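Local coordinates for protein lectin (Colocasia esculenta, PDB 5T1X) that probably binds mannose-containing glycans, as a lectin related to the snowdrop agglutinin GNA and built on the same kind of three-sheet fold, at residues 81-85 / 86-90; 91-94 / 95-99. One frame throughout, in Å; residues are numbered along the deposited sequence.

Contact 1 of 2, residues 81-85 / 86-90; sequences SSSKQ and GDYVL
Y88 reaches back four positions along the chain to the main chain of K84, and the hydrogen bond made there is the one polar link between 81-85 and 86-90. The phenol OH is the donor and the carbonyl oxygen K84 O the acceptor, with 2.6 Å between Y88 OH and K84 O. The hydroxyl lies in the carbonyl plane and meets a lone pair, at a C=O...donor angle of 129°. K84 O also sits at the ring edge, close to the ring plane, and comes within 3.2 Å of Y88 CE2. With chi1 at -72°, Y88 CG stands beside its own backbone N and the ring is directed into the bend of the chain. Tyrosine suits the place because its flat ring fills the bend while its OH spans the remaining gap to the backbone.

The van der Waals contacts gather round the same hydroxyl. S83 CB approaches obliquely to the ring and lies 3.1 Å from Y88 OH, whereas K84 CB is more distant at 4.1 Å. In the conformer described, the K84 chain runs out extended beyond CG, leading its amine away from the tyrosine.

At the bend itself G86 is nearly fully extended, a shape in which a side chain would press on Q85 O. Backbone bonds tie S83 to K63 and G86 to H62, and Y88 also packs on P103. A tyrosine thus pins an irregular connection between strands 75-78 and 89-92, a link from one antiparallel sheet to the next in the three-sheet beta-prism fold of GNA-related lectins.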
# COMPACT_ATOMS: atom_id res chain seq x y z
N SER B 81 9.23 3.62 13.42
CA SER B 81 8.53 4.67 12.67
C SER B 81 7.30 5.03 13.47
O SER B 81 6.69 4.16 14.10
CB SER B 81 8.17 4.20 11.25
OG SER B 81 7.59 2.91 11.24
N SER B 82 6.97 6.30 13.53
CA SER B 82 5.85 6.78 14.33
C SER B 82 5.33 8.06 13.72
O SER B 82 6.11 8.97 13.44
CB SER B 82 6.32 7.01 15.76
OG SER B 82 5.32 7.66 16.53
N SER B 83 4.02 8.13 13.46
CA SER B 83 3.45 9.32 12.84
C SER B 83 2.02 9.53 13.33
O SER B 83 1.64 8.99 14.38
CB SER B 83 3.54 9.22 11.31
OG SER B 83 3.25 10.46 10.69
N LYS B 84 1.24 10.35 12.58
CA LYS B 84 -0.14 10.73 12.89
C LYS B 84 -1.03 9.54 13.20
O LYS B 84 -0.92 8.50 12.57
CB LYS B 84 -0.79 11.47 11.70
CG LYS B 84 -0.05 12.67 11.19
CD LYS B 84 -0.90 13.42 10.18
CE LYS B 84 -0.36 14.80 9.90
NZ LYS B 84 -1.25 15.58 9.00
N GLN B 85 -1.97 9.72 14.14
CA GLN B 85 -2.94 8.67 14.43
C GLN B 85 -3.82 8.51 13.17
O GLN B 85 -4.28 9.51 12.60
CB GLN B 85 -3.78 9.05 15.67
CG GLN B 85 -2.98 8.93 16.97
CD GLN B 85 -3.73 9.40 18.20
OE1 GLN B 85 -4.51 10.36 18.18
NE2 GLN B 85 -3.45 8.78 19.34
N GLY B 86 -3.96 7.29 12.69
CA GLY B 86 -4.74 7.03 11.49
C GLY B 86 -4.53 5.64 10.93
O GLY B 86 -3.98 4.78 11.62
N ASP B 87 -4.96 5.41 9.69
CA ASP B 87 -4.82 4.11 9.04
C ASP B 87 -3.54 4.05 8.20
O ASP B 87 -3.26 4.99 7.46
CB ASP B 87 -6.05 3.83 8.17
CG ASP B 87 -7.33 3.78 8.99
OD1 ASP B 87 -7.25 3.42 10.19
OD2 ASP B 87 -8.39 4.14 8.45
N TYR B 88 -2.79 2.96 8.34
CA TYR B 88 -1.51 2.72 7.64
C TYR B 88 -1.56 1.43 6.83
O TYR B 88 -2.41 0.57 7.07
CB TYR B 88 -0.34 2.66 8.65
CG TYR B 88 -0.01 4.02 9.22
CD1 TYR B 88 1.08 4.75 8.76
CD2 TYR B 88 -0.84 4.62 10.17
CE1 TYR B 88 1.37 6.03 9.26
CE2 TYR B 88 -0.58 5.91 10.65
CZ TYR B 88 0.53 6.60 10.20
OH TYR B 88 0.78 7.88 10.65
N VAL B 89 -0.65 1.30 5.85
CA VAL B 89 -0.55 0.08 5.06
C VAL B 89 0.92 -0.23 4.82
O VAL B 89 1.70 0.67 4.54
CB VAL B 89 -1.37 0.15 3.74
CG1 VAL B 89 -0.82 1.21 2.79
CG2 VAL B 89 -1.45 -1.21 3.04
N LEU B 90 1.28 -1.50 4.96
CA LEU B 90 2.60 -2.01 4.61
C LEU B 90 2.42 -2.69 3.27
O LEU B 90 1.56 -3.57 3.15
CB LEU B 90 3.10 -3.01 5.68
CG LEU B 90 4.34 -3.85 5.31
CD1 LEU B 90 5.61 -3.02 5.30
CD2 LEU B 90 4.51 -5.00 6.31

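Contact 2 of 2, residues 91-94 / 95-99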
# COMPACT_ATOMS: atom_id res chain seq x y z
N ILE B 91 3.17 -2.25 2.25
CA ILE B 91 3.07 -2.85 0.93
C ILE B 91 4.36 -3.56 0.58
O ILE B 91 5.42 -2.94 0.60
CB ILE B 91 2.73 -1.80 -0.18
CG1 ILE B 91 1.49 -0.93 0.18
CG2 ILE B 91 2.55 -2.50 -1.56
CD1 ILE B 91 1.20 0.20 -0.82
N LEU B 92 4.26 -4.84 0.20
CA LEU B 92 5.39 -5.55 -0.38
C LEU B 92 5.27 -5.24 -1.85
O LEU B 92 4.40 -5.80 -2.53
CB LEU B 92 5.39 -7.07 -0.07
CG LEU B 92 6.55 -7.86 -0.72
CD1 LEU B 92 7.92 -7.42 -0.19
CD2 LEU B 92 6.35 -9.36 -0.56
N ARG B 93 6.02 -4.24 -2.30
CA ARG B 93 5.91 -3.73 -3.66
C ARG B 93 6.41 -4.69 -4.72
O ARG B 93 7.23 -5.56 -4.44
CB ARG B 93 6.67 -2.40 -3.76
CG ARG B 93 6.00 -1.38 -2.86
CD ARG B 93 6.58 0.01 -2.83
NE ARG B 93 7.77 0.25 -3.49
CZ ARG B 93 8.47 1.42 -3.56
NH1 ARG B 93 8.05 2.51 -2.95
NH2 ARG B 93 9.60 1.47 -4.26
N ASP B 94 5.96 -4.48 -5.96
CA ASP B 94 6.40 -5.29 -7.08
C ASP B 94 7.92 -5.19 -7.29
O ASP B 94 8.51 -6.13 -7.81
CB ASP B 94 5.70 -4.82 -8.37
CG ASP B 94 4.21 -5.10 -8.45
OD1 ASP B 94 3.68 -5.80 -7.56
OD2 ASP B 94 3.58 -4.63 -9.41
N ASP B 95 8.53 -4.06 -6.86
CA ASP B 95 9.98 -3.85 -7.03
C ASP B 95 10.80 -4.41 -5.84
O ASP B 95 12.01 -4.21 -5.81
CB ASP B 95 10.30 -2.36 -7.29
CG ASP B 95 9.90 -1.37 -6.21
OD1 ASP B 95 9.44 -1.81 -5.14
OD2 ASP B 95 10.12 -0.16 -6.41
N GLY B 96 10.17 -5.13 -4.91
CA GLY B 96 10.88 -5.79 -3.82
C GLY B 96 10.99 -5.03 -2.51
O GLY B 96 11.26 -5.64 -1.47
N PHE B 97 10.83 -3.71 -2.55
CA PHE B 97 10.84 -2.90 -1.33
C PHE B 97 9.59 -3.17 -0.51
O PHE B 97 8.53 -3.40 -1.08
CB PHE B 97 10.87 -1.40 -1.69
CG PHE B 97 12.15 -0.90 -2.31
CD1 PHE B 97 13.21 -0.48 -1.52
CD2 PHE B 97 12.28 -0.83 -3.69
CE1 PHE B 97 14.39 -0.01 -2.10
CE2 PHE B 97 13.46 -0.35 -4.27
CZ PHE B 97 14.50 0.06 -3.47
N ALA B 98 9.70 -3.14 0.82
CA ALA B 98 8.53 -3.25 1.70
C ALA B 98 8.41 -1.89 2.36
O ALA B 98 9.37 -1.44 2.99
CB ALA B 98 8.69 -4.37 2.71
N VAL B 99 7.31 -1.17 2.10
CA VAL B 99 7.20 0.22 2.55
C VAL B 99 5.93 0.46 3.35
O VAL B 99 4.86 0.00 2.96
CB VAL B 99 7.25 1.17 1.32
CG1 VAL B 99 7.17 2.64 1.75
CG2 VAL B 99 8.51 0.93 0.48
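A beta hairpin joins strands 89-92 and 98-107, and its tip carries a type I turn from R93 to G96. I91 and V99 form an antiparallel hydrogen-bonded pair, with 2.9 Å between I91 N and V99 O and 3.0 Å between V99 N and I91 O. L92 and A98 follow as a non-hydrogen-bonded pair, their apolar side chains sharing one face of the sheet. R93 N donates to F97 O almost in line with its carbonyl, and G96 N closes the turn on R93 O from above the carbonyl plane. G96, at phi 93°, takes a conformation in which any side chain would jam against the preceding carbonyl.

Across the interface A98 and V99 pair with a strand of the other lectin chain, whose W106 meets the F97 ring and donates from NE1 to D95 O.

In the conformer described, R93 forms a side-on salt bridge with D95. Bent at chi3 (-8°), the arginine chain turns NE and NH2 toward the carboxylate; V99 CG2 and F97 CB lie over one guanidinium face. In this conformer NH1 is also hydrogen-bonded to Y101 OH. R93 NE lies 3.1 Å from D95 OD1, which is in the guanidinium plane, while R93 NH2 reaches D95 OD2 at 2.7 Å on its syn lone pair, the two planes being 36° apart.

How the contacts relate
Contact 1 closes just before contact 2 opens, and the two are consecutive uses of one strand: 89-92 leaves the tyrosine-pinned loop 81-88 and runs on into the hairpin of 91-99. Their centres are about 17 Å apart, yet they touch through L90, whose CD1 packs 3.9 Å from V99 O. Strands 89-92 and 98-107 are neighbours in the sheet, and the returning strand serves both ends: Y101 bonds to R93, while P103 packs against Y88. Each contact also faces the other lectin chain, where F96 packs on D87 and V89, close to contact 1. Neither contact marks a bound carbohydrate.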